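Local structure of SusD/RagB family nutrient-binding outer membrane lipoprotein (Bacteroides vulgatus, 4F7A) at residues T43-Q47 against G254-E260; S69-Y75 against Q300-K305; A268-Y274 against G384-D388; Y311-Y315 against Y389-G395. The protein probably binds glycans, mucin O-glycans among them, at the bacterial outer membrane as a SusD-like lipoprotein and passes them on for uptake. The contacts are given in a common frame with arbitrary orientation. Numbering follows the deposited sequence.

Contact 1 of 4, residues T43-Q47 against G254-E260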
loop_
_atom_site.group_PDB
_atom_site.type_symbol
_atom_site.label_atom_id
_atom_site.label_comp_id
_atom_site.label_asym_id
_atom_site.label_seq_id
_atom_site.Cartn_x
_atom_site.Cartn_y
_atom_site.Cartn_z
ATOM N N THR A 43 12.846 3.171 12.974
ATOM C CA THR A 43 12.709 1.751 12.643
ATOM C C THR A 43 11.678 0.983 13.480
ATOM O O THR A 43 10.762 0.353 12.914
ATOM C CB THR A 43 14.055 0.999 12.712
ATOM O OG1 THR A 43 15.059 1.735 12.003
ATOM C CG2 THR A 43 13.922 -0.399 12.101
ATOM N N TRP A 44 11.844 0.990 14.807
ATOM C CA TRP A 44 10.980 0.196 15.680
ATOM C C TRP A 44 9.482 0.609 15.613
ATOM O O TRP A 44 8.617 -0.271 15.644
ATOM C CB TRP A 44 11.531 0.070 17.119
ATOM C CG TRP A 44 11.489 1.345 17.927
ATOM C CD1 TRP A 44 12.499 2.252 18.101
ATOM C CD2 TRP A 44 10.357 1.853 18.643
ATOM N NE1 TRP A 44 12.059 3.296 18.886
ATOM C CE2 TRP A 44 10.750 3.076 19.232
ATOM C CE3 TRP A 44 9.046 1.391 18.840
ATOM C CZ2 TRP A 44 9.876 3.853 20.001
ATOM C CZ3 TRP A 44 8.180 2.163 19.613
ATOM C CH2 TRP A 44 8.603 3.384 20.181
ATOM N N PRO A 45 9.166 1.910 15.439
ATOM C CA PRO A 45 7.724 2.212 15.240
ATOM C C PRO A 45 7.161 1.687 13.933
ATOM O O PRO A 45 6.079 1.086 13.919
ATOM C CB PRO A 45 7.673 3.745 15.287
ATOM C CG PRO A 45 8.861 4.095 16.126
ATOM C CD PRO A 45 9.919 3.154 15.618
ATOM N N TRP A 46 7.913 1.846 12.848
ATOM C CA TRP A 46 7.474 1.359 11.547
ATOM C C TRP A 46 7.241 -0.150 11.569
ATOM O O TRP A 46 6.347 -0.650 10.880
ATOM C CB TRP A 46 8.475 1.738 10.452
ATOM C CG TRP A 46 8.046 1.272 9.112
ATOM C CD1 TRP A 46 7.165 1.898 8.273
ATOM C CD2 TRP A 46 8.412 0.046 8.468
ATOM N NE1 TRP A 46 6.991 1.162 7.144
ATOM C CE2 TRP A 46 7.742 0.017 7.225
ATOM C CE3 TRP A 46 9.286 -0.997 8.789
ATOM C CZ2 TRP A 46 7.878 -1.044 6.320
ATOM C CZ3 TRP A 46 9.441 -2.053 7.864
ATOM C CH2 TRP A 46 8.719 -2.072 6.662
ATOM N N GLN A 47 8.023 -0.878 12.368
ATOM C CA GLN A 47 7.915 -2.324 12.383
ATOM C C GLN A 47 6.499 -2.770 12.748
ATOM O O GLN A 47 5.975 -3.694 12.132
ATOM C CB GLN A 47 8.946 -2.972 13.302
ATOM C CG GLN A 47 8.873 -4.526 13.296
ATOM C CD GLN A 47 9.804 -5.167 14.330
ATOM O OE1 GLN A 47 9.982 -4.629 15.418
ATOM N NE2 GLN A 47 10.365 -6.329 14.001
ATOM N N GLY A 254 15.994 -0.860 7.701
ATOM C CA GLY A 254 16.289 -0.957 9.123
ATOM C C GLY A 254 15.874 -2.283 9.726
ATOM O O GLY A 254 16.669 -2.911 10.427
ATOM N N VAL A 255 14.639 -2.715 9.443
ATOM C CA VAL A 255 14.146 -4.030 9.894
ATOM C C VAL A 255 14.931 -5.172 9.234
ATOM O O VAL A 255 15.216 -6.189 9.885
ATOM C CB VAL A 255 12.622 -4.171 9.693
ATOM C CG1 VAL A 255 12.104 -5.524 10.173
ATOM C CG2 VAL A 255 11.888 -3.018 10.430
ATOM N N ALA A 256 15.317 -4.994 7.975
ATOM C CA ALA A 256 16.188 -5.972 7.296
ATOM C C ALA A 256 17.525 -6.090 8.032
ATOM O O ALA A 256 18.076 -7.191 8.156
ATOM C CB ALA A 256 16.421 -5.612 5.876
ATOM N N GLY A 257 18.030 -4.960 8.528
ATOM C CA GLY A 257 19.270 -4.935 9.286
ATOM C C GLY A 257 19.173 -5.707 10.586
ATOM O O GLY A 257 20.170 -6.202 11.073
ATOM N N TRP A 258 17.976 -5.818 11.146
ATOM C CA TRP A 258 17.754 -6.674 12.313
ATOM C C TRP A 258 17.570 -8.157 11.969
ATOM O O TRP A 258 17.393 -8.980 12.853
ATOM C CB TRP A 258 16.513 -6.233 13.071
ATOM C CG TRP A 258 16.552 -4.854 13.604
ATOM C CD1 TRP A 258 17.655 -4.074 13.819
ATOM C CD2 TRP A 258 15.426 -4.106 14.079
ATOM N NE1 TRP A 258 17.272 -2.869 14.381
ATOM C CE2 TRP A 258 15.911 -2.867 14.547
ATOM C CE3 TRP A 258 14.056 -4.369 14.165
ATOM C CZ2 TRP A 258 15.068 -1.885 15.075
ATOM C CZ3 TRP A 258 13.222 -3.390 14.686
ATOM C CH2 TRP A 258 13.735 -2.171 15.143
ATOM N N GLY A 259 17.573 -8.491 10.690
ATOM C CA GLY A 259 17.407 -9.856 10.253
ATOM C C GLY A 259 15.970 -10.348 10.219
ATOM O O GLY A 259 15.745 -11.541 10.326
ATOM N N GLU A 260 14.999 -9.459 10.011
ATOM C CA GLU A 260 13.573 -9.804 10.210
ATOM C C GLU A 260 12.659 -9.684 8.987
ATOM O O GLU A 260 11.446 -9.756 9.131
ATOM C CB GLU A 260 13.004 -8.977 11.385
ATOM C CG GLU A 260 13.527 -9.448 12.738
ATOM C CD GLU A 260 12.924 -8.703 13.909
ATOM O OE1 GLU A 260 11.701 -8.797 14.126
ATOM O OE2 GLU A 260 13.680 -8.037 14.636
#

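Contact 2 of 4, residues S69-Y75 against Q300-K305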
loop_
_atom_site.group_PDB
_atom_site.type_symbol
_atom_site.label_atom_id
_atom_site.label_comp_id
_atom_site.label_asym_id
_atom_site.label_seq_id
_atom_site.Cartn_x
_atom_site.Cartn_y
_atom_site.Cartn_z
ATOM N N SER A 69 5.156 -16.069 16.389
ATOM C CA SER A 69 4.372 -16.976 15.545
ATOM C C SER A 69 3.094 -17.467 16.221
ATOM O O SER A 69 2.398 -18.344 15.690
ATOM C CB SER A 69 5.230 -18.154 15.086
ATOM O OG SER A 69 6.191 -17.733 14.148
ATOM N N ASP A 70 2.806 -16.930 17.403
ATOM C CA ASP A 70 1.537 -17.191 18.082
ATOM C C ASP A 70 0.668 -15.919 18.083
ATOM O O ASP A 70 -0.360 -15.841 18.755
ATOM C CB ASP A 70 1.750 -17.730 19.510
ATOM C CG ASP A 70 2.563 -16.797 20.405
ATOM O OD1 ASP A 70 3.034 -15.735 19.957
ATOM O OD2 ASP A 70 2.731 -17.149 21.578
ATOM N N LYS A 71 1.069 -14.953 17.276
ATOM C CA LYS A 71 0.349 -13.686 17.186
ATOM C C LYS A 71 -0.262 -13.450 15.792
ATOM O O LYS A 71 -1.090 -14.265 15.343
ATOM C CB LYS A 71 1.265 -12.552 17.674
ATOM C CG LYS A 71 1.743 -12.759 19.138
ATOM C CD LYS A 71 2.753 -11.699 19.586
ATOM C CE LYS A 71 3.147 -11.900 21.037
ATOM N NZ LYS A 71 3.833 -13.188 21.269
ATOM N N ASN A 72 0.110 -12.363 15.112
ATOM C CA ASN A 72 -0.587 -11.929 13.904
ATOM C C ASN A 72 -0.593 -12.994 12.814
ATOM O O ASN A 72 -1.585 -13.137 12.105
ATOM C CB ASN A 72 0.012 -10.632 13.345
ATOM C CG ASN A 72 -0.531 -9.389 14.018
ATOM O OD1 ASN A 72 -1.160 -9.475 15.062
ATOM N ND2 ASN A 72 -0.272 -8.209 13.418
ATOM N N THR A 73 0.519 -13.720 12.675
ATOM C CA THR A 73 0.638 -14.695 11.609
ATOM C C THR A 73 -0.463 -15.761 11.659
ATOM O O THR A 73 -0.903 -16.239 10.606
ATOM C CB THR A 73 2.063 -15.326 11.560
ATOM O OG1 THR A 73 2.217 -16.053 10.330
ATOM C CG2 THR A 73 2.348 -16.245 12.772
ATOM N N VAL A 74 -0.903 -16.123 12.864
ATOM C CA VAL A 74 -2.003 -17.105 13.052
ATOM C C VAL A 74 -3.316 -16.408 13.391
ATOM O O VAL A 74 -4.250 -17.012 13.937
ATOM C CB VAL A 74 -1.676 -18.177 14.112
ATOM C CG1 VAL A 74 -0.582 -19.112 13.636
ATOM C CG2 VAL A 74 -1.314 -17.531 15.523
ATOM N N TYR A 75 -3.415 -15.138 13.017
ATOM C CA TYR A 75 -4.630 -14.356 13.221
ATOM C C TYR A 75 -5.019 -14.189 14.699
ATOM O O TYR A 75 -6.187 -13.925 14.990
ATOM C CB TYR A 75 -5.835 -14.908 12.437
ATOM C CG TYR A 75 -5.808 -14.788 10.922
ATOM C CD1 TYR A 75 -4.984 -13.872 10.254
ATOM C CD2 TYR A 75 -6.650 -15.568 10.159
ATOM C CE1 TYR A 75 -5.012 -13.758 8.870
ATOM C CE2 TYR A 75 -6.675 -15.465 8.773
ATOM C CZ TYR A 75 -5.862 -14.568 8.139
ATOM O OH TYR A 75 -5.924 -14.494 6.774
ATOM N N GLN A 300 2.587 -18.215 5.860
ATOM C CA GLN A 300 1.925 -17.548 6.978
ATOM C C GLN A 300 1.110 -18.548 7.809
ATOM O O GLN A 300 0.513 -19.491 7.281
ATOM C CB GLN A 300 1.007 -16.415 6.482
ATOM C CG GLN A 300 0.685 -15.387 7.576
ATOM C CD GLN A 300 -0.432 -14.453 7.221
ATOM O OE1 GLN A 300 -0.359 -13.764 6.200
ATOM N NE2 GLN A 300 -1.433 -14.347 8.107
ATOM N N GLY A 301 1.071 -18.317 9.112
ATOM C CA GLY A 301 0.177 -19.055 10.005
ATOM C C GLY A 301 0.681 -20.395 10.459
ATOM O O GLY A 301 -0.123 -21.296 10.727
ATOM N N VAL A 302 2.006 -20.553 10.539
ATOM C CA VAL A 302 2.593 -21.744 11.134
ATOM C C VAL A 302 2.855 -21.432 12.624
ATOM O O VAL A 302 3.695 -20.600 12.959
ATOM C CB VAL A 302 3.885 -22.171 10.421
ATOM C CG1 VAL A 302 4.512 -23.395 11.111
ATOM C CG2 VAL A 302 3.590 -22.503 8.954
ATOM N N TYR A 303 2.099 -22.086 13.489
ATOM C CA TYR A 303 2.103 -21.774 14.904
ATOM C C TYR A 303 3.428 -22.185 15.516
ATOM O O TYR A 303 3.922 -23.275 15.262
ATOM C CB TYR A 303 0.956 -22.501 15.624
ATOM C CG TYR A 303 0.975 -22.253 17.109
ATOM C CD1 TYR A 303 0.395 -21.102 17.651
ATOM C CD2 TYR A 303 1.628 -23.129 17.971
ATOM C CE1 TYR A 303 0.420 -20.858 19.009
ATOM C CE2 TYR A 303 1.683 -22.877 19.341
ATOM C CZ TYR A 303 1.078 -21.743 19.849
ATOM O OH TYR A 303 1.126 -21.496 21.196
ATOM N N ALA A 304 3.996 -21.282 16.311
ATOM C CA ALA A 304 5.135 -21.568 17.183
ATOM C C ALA A 304 5.108 -20.479 18.245
ATOM O O ALA A 304 4.335 -19.526 18.137
ATOM C CB ALA A 304 6.456 -21.535 16.402
ATOM N N LYS A 305 5.949 -20.598 19.257
ATOM C CA LYS A 305 5.959 -19.614 20.319
ATOM C C LYS A 305 7.382 -19.464 20.847
ATOM O O LYS A 305 8.282 -20.205 20.470
ATOM C CB LYS A 305 5.004 -20.042 21.437
ATOM C CG LYS A 305 5.322 -21.406 22.013
ATOM C CD LYS A 305 4.435 -21.740 23.199
ATOM C CE LYS A 305 4.711 -23.149 23.690
ATOM N NZ LYS A 305 4.596 -23.215 25.158
HETATM O O HOH W 1 5.996 -19.403 12.056
HETATM O O HOH W 2 1.466 -19.123 22.414
HETATM O O HOH W 3 -3.602 -13.690 5.911
#

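Contact 3 of 4, residues A268-Y274 against G384-D388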
loop_
_atom_site.group_PDB
_atom_site.type_symbol
_atom_site.label_atom_id
_atom_site.label_comp_id
_atom_site.label_asym_id
_atom_site.label_seq_id
_atom_site.Cartn_x
_atom_site.Cartn_y
_atom_site.Cartn_z
ATOM N N ALA A 268 7.122 -16.195 -3.304
ATOM C CA ALA A 268 8.038 -17.249 -3.801
ATOM C C ALA A 268 7.335 -18.138 -4.845
ATOM O O ALA A 268 7.895 -18.423 -5.884
ATOM C CB ALA A 268 8.573 -18.101 -2.676
ATOM N N SER A 269 6.092 -18.522 -4.576
ATOM C CA SER A 269 5.304 -19.297 -5.535
ATOM C C SER A 269 5.170 -18.594 -6.892
ATOM O O SER A 269 5.412 -19.202 -7.935
ATOM C CB SER A 269 3.911 -19.597 -4.976
ATOM O OG SER A 269 3.100 -20.167 -5.977
ATOM N N VAL A 270 4.785 -17.316 -6.847
ATOM C CA VAL A 270 4.569 -16.532 -8.037
ATOM C C VAL A 270 5.871 -16.270 -8.803
ATOM O O VAL A 270 5.959 -16.532 -9.993
ATOM C CB VAL A 270 3.812 -15.198 -7.701
ATOM C CG1 VAL A 270 3.804 -14.271 -8.881
ATOM C CG2 VAL A 270 2.394 -15.507 -7.210
ATOM N N LEU A 271 6.876 -15.735 -8.133
ATOM C CA LEU A 271 8.067 -15.331 -8.830
ATOM C C LEU A 271 8.868 -16.538 -9.345
ATOM O O LEU A 271 9.434 -16.482 -10.443
ATOM C CB LEU A 271 8.899 -14.408 -7.947
ATOM C CG LEU A 271 8.295 -13.041 -7.574
ATOM C CD1 LEU A 271 9.280 -12.228 -6.673
ATOM C CD2 LEU A 271 7.919 -12.229 -8.779
ATOM N N ASN A 272 8.892 -17.639 -8.589
ATOM C CA ASN A 272 9.545 -18.861 -9.088
ATOM C C ASN A 272 8.797 -19.429 -10.295
ATOM O O ASN A 272 9.405 -19.760 -11.306
ATOM C CB ASN A 272 9.618 -19.965 -8.026
ATOM C CG ASN A 272 10.750 -19.750 -7.032
ATOM O OD1 ASN A 272 11.881 -19.504 -7.433
ATOM N ND2 ASN A 272 10.457 -19.914 -5.732
ATOM N N GLY A 273 7.490 -19.580 -10.186
ATOM C CA GLY A 273 6.731 -20.206 -11.278
ATOM C C GLY A 273 6.719 -19.388 -12.566
ATOM O O GLY A 273 6.749 -19.942 -13.660
ATOM N N TYR A 274 6.688 -18.070 -12.430
ATOM C CA TYR A 274 6.758 -17.168 -13.583
ATOM C C TYR A 274 8.186 -16.984 -14.127
ATOM O O TYR A 274 8.389 -16.291 -15.122
ATOM C CB TYR A 274 6.180 -15.807 -13.203
ATOM C CG TYR A 274 4.676 -15.708 -13.025
ATOM C CD1 TYR A 274 3.818 -16.736 -13.408
ATOM C CD2 TYR A 274 4.105 -14.555 -12.501
ATOM C CE1 TYR A 274 2.450 -16.617 -13.249
ATOM C CE2 TYR A 274 2.747 -14.424 -12.336
ATOM C CZ TYR A 274 1.913 -15.462 -12.742
ATOM O OH TYR A 274 0.562 -15.342 -12.629
ATOM N N GLY A 384 4.373 -19.799 -17.754
ATOM C CA GLY A 384 4.739 -20.237 -16.401
ATOM C C GLY A 384 3.558 -20.163 -15.434
ATOM O O GLY A 384 2.713 -19.277 -15.542
ATOM N N LYS A 385 3.502 -21.128 -14.520
ATOM C CA LYS A 385 2.499 -21.191 -13.488
ATOM C C LYS A 385 3.158 -21.177 -12.116
ATOM O O LYS A 385 4.182 -21.848 -11.892
ATOM C CB LYS A 385 1.643 -22.454 -13.637
ATOM C CG LYS A 385 0.745 -22.433 -14.907
ATOM C CD LYS A 385 -0.202 -23.623 -14.930
ATOM C CE LYS A 385 -1.158 -23.580 -16.118
ATOM N NZ LYS A 385 -2.264 -22.611 -15.893
ATOM N N PRO A 386 2.586 -20.418 -11.182
ATOM C CA PRO A 386 3.175 -20.402 -9.837
ATOM C C PRO A 386 3.375 -21.807 -9.237
ATOM O O PRO A 386 2.582 -22.715 -9.484
ATOM C CB PRO A 386 2.164 -19.606 -9.041
ATOM C CG PRO A 386 1.604 -18.654 -10.081
ATOM C CD PRO A 386 1.457 -19.481 -11.290
ATOM N N THR A 387 4.436 -21.957 -8.456
ATOM C CA THR A 387 4.846 -23.228 -7.923
ATOM C C THR A 387 4.258 -23.492 -6.540
ATOM O O THR A 387 3.842 -22.576 -5.827
ATOM C CB THR A 387 6.395 -23.317 -7.887
ATOM O OG1 THR A 387 6.922 -22.163 -7.222
ATOM C CG2 THR A 387 6.973 -23.394 -9.317
ATOM N N ASP A 388 4.217 -24.769 -6.180
ATOM C CA ASP A 388 3.694 -25.217 -4.909
ATOM C C ASP A 388 4.640 -24.823 -3.786
ATOM O O ASP A 388 5.853 -24.623 -3.998
ATOM C CB ASP A 388 3.544 -26.740 -4.921
ATOM C CG ASP A 388 2.535 -27.217 -5.938
ATOM O OD1 ASP A 388 1.587 -26.455 -6.306
ATOM O OD2 ASP A 388 2.665 -28.374 -6.358
#

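Contact 4 of 4, residues Y311-Y315 against Y389-G395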
loop_
_atom_site.group_PDB
_atom_site.type_symbol
_atom_site.label_atom_id
_atom_site.label_comp_id
_atom_site.label_asym_id
_atom_site.label_seq_id
_atom_site.Cartn_x
_atom_site.Cartn_y
_atom_site.Cartn_z
ATOM N N TYR A 311 12.206 -21.734 12.849
ATOM C CA TYR A 311 12.245 -22.737 11.794
ATOM C C TYR A 311 12.596 -22.187 10.416
ATOM O O TYR A 311 13.177 -22.890 9.614
ATOM C CB TYR A 311 10.895 -23.459 11.692
ATOM C CG TYR A 311 10.420 -24.142 12.969
ATOM C CD1 TYR A 311 11.108 -25.220 13.494
ATOM C CD2 TYR A 311 9.268 -23.734 13.622
ATOM C CE1 TYR A 311 10.678 -25.870 14.659
ATOM C CE2 TYR A 311 8.831 -24.381 14.805
ATOM C CZ TYR A 311 9.543 -25.452 15.295
ATOM O OH TYR A 311 9.128 -26.093 16.439
ATOM N N TYR A 312 12.233 -20.947 10.147
ATOM C CA TYR A 312 12.325 -20.379 8.802
ATOM C C TYR A 312 13.521 -19.443 8.614
ATOM O O TYR A 312 13.610 -18.731 7.654
ATOM C CB TYR A 312 11.001 -19.680 8.451
ATOM C CG TYR A 312 9.894 -20.692 8.372
ATOM C CD1 TYR A 312 9.840 -21.591 7.320
ATOM C CD2 TYR A 312 8.954 -20.818 9.394
ATOM C CE1 TYR A 312 8.861 -22.577 7.257
ATOM C CE2 TYR A 312 7.960 -21.812 9.346
ATOM C CZ TYR A 312 7.924 -22.675 8.263
ATOM O OH TYR A 312 7.005 -23.671 8.216
ATOM N N GLN A 313 14.444 -19.461 9.565
ATOM C CA GLN A 313 15.577 -18.544 9.573
ATOM C C GLN A 313 16.544 -18.683 8.381
ATOM O O GLN A 313 17.300 -17.751 8.087
ATOM C CB GLN A 313 16.280 -18.751 10.921
ATOM C CG GLN A 313 17.677 -18.349 11.085
ATOM C CD GLN A 313 18.148 -18.847 12.436
ATOM O OE1 GLN A 313 18.858 -19.853 12.534
ATOM N NE2 GLN A 313 17.653 -18.219 13.484
ATOM N N SER A 314 16.523 -19.822 7.694
ATOM C CA SER A 314 17.352 -20.019 6.494
ATOM C C SER A 314 16.593 -19.937 5.167
ATOM O O SER A 314 17.144 -20.255 4.106
ATOM C CB SER A 314 18.112 -21.339 6.616
ATOM O OG SER A 314 18.940 -21.258 7.764
ATOM N N TYR A 315 15.344 -19.479 5.224
ATOM C CA TYR A 315 14.574 -19.151 4.005
ATOM C C TYR A 315 15.096 -17.875 3.336
ATOM O O TYR A 315 16.031 -17.220 3.834
ATOM C CB TYR A 315 13.066 -19.078 4.320
ATOM C CG TYR A 315 12.358 -20.425 4.265
ATOM C CD1 TYR A 315 12.985 -21.609 4.674
ATOM C CD2 TYR A 315 11.051 -20.516 3.811
ATOM C CE1 TYR A 315 12.320 -22.845 4.623
ATOM C CE2 TYR A 315 10.386 -21.711 3.781
ATOM C CZ TYR A 315 11.012 -22.883 4.154
ATOM O OH TYR A 315 10.315 -24.074 4.078
ATOM N N TYR A 389 4.080 -24.683 -2.598
ATOM C CA TYR A 389 4.883 -24.471 -1.393
ATOM C C TYR A 389 5.194 -25.846 -0.800
ATOM O O TYR A 389 4.283 -26.665 -0.586
ATOM C CB TYR A 389 4.187 -23.589 -0.363
ATOM C CG TYR A 389 5.006 -23.559 0.889
ATOM C CD1 TYR A 389 6.191 -22.837 0.938
ATOM C CD2 TYR A 389 4.682 -24.364 1.967
ATOM C CE1 TYR A 389 6.991 -22.871 2.047
ATOM C CE2 TYR A 389 5.490 -24.423 3.089
ATOM C CZ TYR A 389 6.639 -23.662 3.127
ATOM O OH TYR A 389 7.454 -23.707 4.223
ATOM N N ILE A 390 6.487 -26.099 -0.559
ATOM C CA ILE A 390 6.960 -27.317 0.077
ATOM C C ILE A 390 7.659 -26.910 1.370
ATOM O O ILE A 390 8.550 -26.045 1.360
ATOM C CB ILE A 390 7.960 -28.074 -0.792
ATOM C CG1 ILE A 390 7.395 -28.350 -2.188
ATOM C CG2 ILE A 390 8.383 -29.406 -0.074
ATOM C CD1 ILE A 390 6.164 -29.200 -2.180
ATOM N N ASN A 391 7.267 -27.521 2.487
ATOM C CA ASN A 391 7.818 -27.131 3.772
ATOM C C ASN A 391 9.175 -27.840 4.051
ATOM O O ASN A 391 9.231 -28.906 4.673
ATOM C CB ASN A 391 6.807 -27.395 4.887
ATOM C CG ASN A 391 7.153 -26.656 6.154
ATOM O OD1 ASN A 391 7.119 -25.445 6.178
ATOM N ND2 ASN A 391 7.483 -27.381 7.204
ATOM N N TYR A 392 10.264 -27.233 3.585
ATOM C CA TYR A 392 11.601 -27.814 3.762
ATOM C C TYR A 392 12.121 -27.595 5.173
ATOM O O TYR A 392 13.001 -28.326 5.638
ATOM C CB TYR A 392 12.570 -27.265 2.717
ATOM C CG TYR A 392 12.264 -27.764 1.316
ATOM C CD1 TYR A 392 12.281 -29.123 1.023
ATOM C CD2 TYR A 392 11.931 -26.885 0.302
ATOM C CE1 TYR A 392 12.007 -29.598 -0.258
ATOM C CE2 TYR A 392 11.646 -27.346 -0.977
ATOM C CZ TYR A 392 11.683 -28.693 -1.247
ATOM O OH TYR A 392 11.414 -29.127 -2.508
ATOM N N ALA A 393 11.551 -26.625 5.873
ATOM C CA ALA A 393 11.943 -26.323 7.248
ATOM C C ALA A 393 11.557 -27.437 8.215
ATOM O O ALA A 393 10.648 -28.217 7.944
ATOM C CB ALA A 393 11.274 -25.010 7.703
ATOM N N ALA A 394 12.220 -27.476 9.373
ATOM C CA ALA A 394 11.742 -28.271 10.489
ATOM C C ALA A 394 10.470 -27.601 11.039
ATOM O O ALA A 394 10.123 -26.495 10.625
ATOM C CB ALA A 394 12.832 -28.385 11.600
ATOM N N GLY A 395 9.772 -28.291 11.932
ATOM C CA GLY A 395 8.568 -27.752 12.553
ATOM C C GLY A 395 7.257 -28.261 11.955
ATOM O O GLY A 395 7.258 -29.177 11.103
HETATM O O HOH W 4 14.107 -25.431 10.157
HETATM O O HOH W 5 7.601 -25.935 9.736
#

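Contact 1 of 4, residues T43-Q47 against G254-E260
The start of helix 44-51 meets the C-terminal end of helix 251-257, the backbones coming nearest at Thr43 and Gly254, whose CA atoms are 5.7 Å apart. Gly254 allows this approach, since a CB there would clash with Thr43 OG1. Helix 251-257 ends in a Schellman motif: Gly259, at positive phi where glycine is at ease, follows the last turn, and Glu260 N bonds back to Val255 O at 3.3 Å. The CA-to-CB bonds of Trp258 and Glu260 point toward 43-47. Thr43 CG2 sits over the six-membered ring of Trp258, 3.8 Å from its centroid, a CH-pi contact, and also lies 3.7 Å from Val255 CG2. The edge of the same indole meets Trp44 CB, 3.7 Å from Trp258 CH2, and Gln47 OE1, 3.5 Å from Trp258 CZ3. Val255 packs its CG2 against the edge of the Trp46 ring, 3.7 Å from Trp46 CZ3, and 4.1 Å from Gln47 CB. Trp44 NE1 bonds to Glu40 O. The one direct hydrogen bond between the segments is weak: Gln47 NE2 to Glu260 OE1, 2.8 Å but poorly angled. Glu260 also lies near the like-charged Asp63, so a neutral amide is a fitting neighbour. Within this helical, TPR-related SusD-like fold, the chemistry implies a join shared by Thr43, Gln47, Val255 and Trp258, mainly apolar, with one weak amide-carboxylate bond adding a polar link.

Contact 2 of 4, residues S69-Y75 against Q300-K305
Thr73 OG1 accepts a hydrogen bond from Gly301 N at 2.8 Å, and Thr73 O takes another from Gln300 NE2 at 3.2 Å, so one residue of a short 3-10 turn anchors the facing loop twice. The contact thus joins two irregular loops of the SusD-like fold, without helix pairing or a sheet. Threonine suits the place because a hydroxyl can accept from Gly301 N while also bonding His62 NE2. Gly301 has positive phi, readily adopted by glycine, and a CB there would crowd Thr73 O. Farther along, Ala304 N makes a weak bond to Ser69 O at 3.4 Å, and Tyr303 CA approaches the same oxygen, Ser69 O, at 3.5 Å in a CA-H...O contact. Waters extend the polar link: one joins Ser69 OG to Val302 O, another Asp70 OD2 to Tyr303 OH, and a third Tyr75 OH to Gln300 NE2, the last link weak. Asp70 uses its other oxygen, OD1, in a salt bridge to Lys71 NZ. Tyr75 OH is also held by Ile468 N. Apolar contacts add to these bonds. Val74, branched and apolar as suits its buried position, lays CG1 3.7 Å from Gly301 C and 4.2 Å from Tyr303 CB. The small side chains of Ser69 and Ala304 let their backbones come close, their CB atoms lying 3.8 Å apart. Beyond them, Asp70 CB stands 3.4 Å from Tyr303 CE1.

Contact 3 of 4, residues A268-Y274 against G384-D388
Pro386, Thr387 and Gly273 bury the largest areas where an extended loop lies along the end of helix 265-273. Pro386 packs its ring against Ser269, Val270 and Tyr274, with CD 3.6 Å from Tyr274 CE1; proline, lacking an amide hydrogen and favouring extended backbone angles, suits an extended segment lying against a helix. Thr387 supplies the polar grip: its N donates to Ser269 O at 3.0 Å, while Ser269 OG donates to Thr387 O at 2.5 Å. Ser269 O also receives the helical bond from Gly273 N, so this carbonyl serves both helix and loop. Gly273 is needed for closeness, its CA only 3.8 Å from Pro386 CA and 3.1 Å from Lys385 O; any CB would clash with the loop. Tyr274, buried, bonds through OH to Thr406 O and packs against helix 416-431. The result is a loop docked on a helix through a close glycine contact and hydrogen bonds of Ser269 with the Thr387 backbone, one of the loop-to-helix joins of this largely helical SusD-like fold.

Contact 4 of 4, residues Y311-Y315 against Y389-G395
Three tyrosine hydroxyls converge round one asparagine. Tyr315 OH donates to Tyr389 OH at 2.9 Å, Tyr389 OH donates to Asn391 OD1 at 2.6 Å, and Tyr312 OH donates to the same Asn391 OD1 at 2.7 Å. Tyr315 OH in turn accepts weak bonds from Tyr392 N at 3.2 Å and Ala393 N at 3.4 Å. Asn391 is the centre of an inverse gamma turn. Its amide suits the site because OD1 accepts two phenol bonds while ND2 donates to a water that also reaches Tyr312 OH and Ala394 O. A type I turn from Tyr312 to Tyr315 brings these two rings to the same side. The small methyl of Ala393 touches both, its CB 3.5 Å from Tyr312 CE1 and 3.9 Å from Tyr315 CE1. At the outer end Gly395 CA lies over the Tyr311 ring, 3.6 Å from its centroid, in a CH-pi contact; a CB would collide with Tyr311 CG, and the backbone angles of Gly395 by themselves favour glycine. A second water joins Tyr311 O to Ala394 N. Long phenols thus span the gap, their hydroxyls bonding to Asn391 OD1 and backbone amides, so hydrogen bonds and ring packing hold two irregular loops together here.

How the contacts relate
From the N terminus, contact 1 closes a long loop by bringing helix 44-51 to helix 251-257, and contact 2 crosses it, since 69-75 lies inside that loop while 300-305 lies beyond. Contact 3 opens inside contact 2's loop, at helix 265-273, and crosses it too, ending at 384-388. Contact 4 joins 311-315 to 389-395, opening after contact 2 has closed and crossing contact 3; segments 384-388 and 389-395 are consecutive. Contacts 2 and 4 also touch, Val302 CG2 lying 3.7 Å from Tyr312 OH. Contact 1 stands apart, its nearest atoms about 7 Å from contact 4. Contact 1 thus pairs two helices, contacts 2 and 4 loop with loop, and contact 3 a helix with a later loop.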